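Local coordinates for putative aminooxidase (Propionibacterium acnes, PDB 2BA9), which probably isomerises polyunsaturated fatty acids, producing conjugated linoleic acid from linoleic acid, using a bound flavin-adenine dinucleotide in a flavin amine oxidoreductase-like fold, at residues G118-T123 and N152-A157. Sequence-based numbering, arbitrary orientation.
Sequences GQLLAT and NGCEAA
L120 reaches the loop at 152-157 with its isobutyl group. Its CD1 touches N152 CB at 3.8 Å and lies 4.2 Å from C154 SG, so a single methyl meets both of the loop side chains that point toward the helix, N152 and C154. The leucine and asparagine side chains run obliquely past each other: the second methyl, CD2, passes 4.1 Å from N152 OD1. Across the two segments the contact is van der Waals in kind, and it buries a modest 99 Å².

With its CG beside the backbone N (chi1 -71°), N152 lays CB and the near side of its amide, CG and OD1, along the CD1 methyl of L120, while hydrogen bonds to other residues hold the polar atoms. OD1 accepts one from K124 NZ, and ND2 is bonded to both Y125 OH and the carbonyl of F148. Three bonds therefore fix the rotation of this buried amide. The backbone carbonyl of N152 receives a further bond from K116 NZ.

The backbone between the two contact residues is shaped by G153, which has a positive phi of 55° and serves as the C-prime residue of a Schellman motif ending helix 145-151. There C154 N bonds to L149 O and G153 N to A150 O. The turn brings C154 round toward helix 106-122, where its side chain also rests on K116.

Further along the loop, A156 and A157 pack on A113 earlier in helix 106-122, A156 also on R106, while C154 and E155 rest on helix 145-151 through L149 and A150.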
ATOM      1  N   GLY A 118       9.591   8.562  19.764  1.00 26.31           N
ATOM      2  CA  GLY A 118       8.371   9.362  19.793  1.00 26.46           C
ATOM      3  C   GLY A 118       8.688  10.824  20.039  1.00 26.36           C
ATOM      4  O   GLY A 118       8.157  11.701  19.380  1.00 26.95           O
ATOM      5  N   GLN A 119       9.585  11.087  20.978  1.00 26.51           N
ATOM      6  CA  GLN A 119       9.900  12.468  21.357  1.00 26.58           C
ATOM      7  C   GLN A 119      10.707  13.194  20.287  1.00 26.11           C
ATOM      8  O   GLN A 119      10.494  14.384  20.030  1.00 26.61           O
ATOM      9  CB  GLN A 119      10.612  12.481  22.702  1.00 27.03           C
ATOM     10  CG  GLN A 119       9.688  12.062  23.837  1.00 28.27           C
ATOM     11  CD  GLN A 119       8.542  13.057  24.067  1.00 31.58           C
ATOM     12  OE1 GLN A 119       8.748  14.131  24.652  1.00 34.39           O
ATOM     13  NE2 GLN A 119       7.328  12.699  23.621  1.00 31.60           N
ATOM     14  N   LEU A 120      11.619  12.470  19.656  1.00 25.71           N
ATOM     15  CA  LEU A 120      12.363  12.980  18.507  1.00 25.58           C
ATOM     16  C   LEU A 120      11.464  13.303  17.314  1.00 25.18           C
ATOM     17  O   LEU A 120      11.686  14.294  16.635  1.00 25.14           O
ATOM     18  CB  LEU A 120      13.409  11.966  18.060  1.00 25.52           C
ATOM     19  CG  LEU A 120      14.644  11.799  18.929  1.00 26.10           C
ATOM     20  CD1 LEU A 120      15.283  10.450  18.592  1.00 25.22           C
ATOM     21  CD2 LEU A 120      15.621  12.946  18.706  1.00 25.41           C
ATOM     22  N   LEU A 121      10.466  12.462  17.052  1.00 25.00           N
ATOM     23  CA  LEU A 121       9.544  12.689  15.938  1.00 24.98           C
ATOM     24  C   LEU A 121       8.721  13.969  16.142  1.00 25.31           C
ATOM     25  O   LEU A 121       8.344  14.643  15.177  1.00 25.34           O
ATOM     26  CB  LEU A 121       8.611  11.490  15.757  1.00 25.26           C
ATOM     27  CG  LEU A 121       9.241  10.215  15.181  1.00 24.91           C
ATOM     28  CD1 LEU A 121       8.211   9.087  15.077  1.00 25.07           C
ATOM     29  CD2 LEU A 121       9.878  10.522  13.818  1.00 25.07           C
ATOM     30  N   ALA A 122       8.450  14.294  17.404  1.00 25.05           N
ATOM     31  CA  ALA A 122       7.586  15.429  17.756  1.00 24.99           C
ATOM     32  C   ALA A 122       8.342  16.750  17.644  1.00 24.55           C
ATOM     33  O   ALA A 122       7.734  17.793  17.476  1.00 25.80           O
ATOM     34  CB  ALA A 122       7.034  15.250  19.165  1.00 24.57           C
ATOM     35  N   THR A 123       9.668  16.686  17.703  1.00 24.48           N
ATOM     36  CA  THR A 123      10.520  17.859  17.735  1.00 24.14           C
ATOM     37  C   THR A 123      11.542  17.904  16.575  1.00 24.23           C
ATOM     38  O   THR A 123      11.319  18.571  15.560  1.00 23.14           O
ATOM     39  CB  THR A 123      11.240  17.906  19.087  1.00 24.33           C
ATOM     40  OG1 THR A 123      11.886  16.644  19.324  1.00 23.27           O
ATOM     41  CG2 THR A 123      10.231  18.185  20.207  1.00 23.94           C
ATOM     42  N   ASN A 152      20.112   7.713  15.916  1.00 25.75           N
ATOM     43  CA  ASN A 152      19.442   8.261  17.089  1.00 25.89           C
ATOM     44  C   ASN A 152      19.490   7.327  18.300  1.00 25.65           C
ATOM     45  O   ASN A 152      18.789   7.548  19.273  1.00 26.38           O
ATOM     46  CB  ASN A 152      17.994   8.597  16.713  1.00 25.70           C
ATOM     47  CG  ASN A 152      17.902   9.801  15.789  1.00 26.42           C
ATOM     48  OD1 ASN A 152      18.217  10.927  16.191  1.00 28.91           O
ATOM     49  ND2 ASN A 152      17.468   9.575  14.544  1.00 26.33           N
ATOM     50  N   GLY A 153      20.328   6.297  18.251  1.00 25.53           N
ATOM     51  CA  GLY A 153      20.367   5.275  19.305  1.00 25.36           C
ATOM     52  C   GLY A 153      19.035   4.580  19.611  1.00 25.58           C
ATOM     53  O   GLY A 153      18.770   4.249  20.757  1.00 25.54           O
ATOM     54  N   CYS A 154      18.193   4.374  18.600  1.00 25.23           N
ATOM     55  CA  CYS A 154      16.841   3.857  18.800  1.00 25.56           C
ATOM     56  C   CYS A 154      16.601   2.526  18.076  1.00 25.55           C
ATOM     57  O   CYS A 154      15.462   2.198  17.763  1.00 25.52           O
ATOM     58  CB  CYS A 154      15.802   4.880  18.302  1.00 25.76           C
ATOM     59  SG  CYS A 154      15.588   6.312  19.332  1.00 26.45           S
ATOM     60  N   GLU A 155      17.671   1.775  17.820  1.00 25.30           N
ATOM     61  CA  GLU A 155      17.603   0.518  17.064  1.00 25.56           C
ATOM     62  C   GLU A 155      16.498  -0.442  17.536  1.00 25.42           C
ATOM     63  O   GLU A 155      15.817  -1.061  16.718  1.00 26.05           O
ATOM     64  CB  GLU A 155      18.955  -0.218  17.126  1.00 25.50           C
ATOM     65  CG  GLU A 155      20.073   0.430  16.317  1.00 27.05           C
ATOM     66  CD  GLU A 155      20.953   1.380  17.144  1.00 26.83           C
ATOM     67  OE1 GLU A 155      20.440   2.033  18.100  1.00 24.68           O
ATOM     68  OE2 GLU A 155      22.160   1.458  16.825  1.00 26.63           O
ATOM     69  N   ALA A 156      16.342  -0.573  18.851  1.00 25.58           N
ATOM     70  CA  ALA A 156      15.324  -1.457  19.454  1.00 25.43           C
ATOM     71  C   ALA A 156      13.875  -1.099  19.064  1.00 24.98           C
ATOM     72  O   ALA A 156      12.974  -1.936  19.157  1.00 24.97           O
ATOM     73  CB  ALA A 156      15.476  -1.463  20.974  1.00 25.50           C
ATOM     74  N   ALA A 157      13.645   0.124  18.609  1.00 24.65           N
ATOM     75  CA  ALA A 157      12.310   0.518  18.136  1.00 24.88           C
ATOM     76  C   ALA A 157      11.767  -0.369  16.998  1.00 24.94           C
ATOM     77  O   ALA A 157      10.543  -0.523  16.845  1.00 25.48           O
ATOM     78  CB  ALA A 157      12.306   1.989  17.711  1.00 24.73           C
TER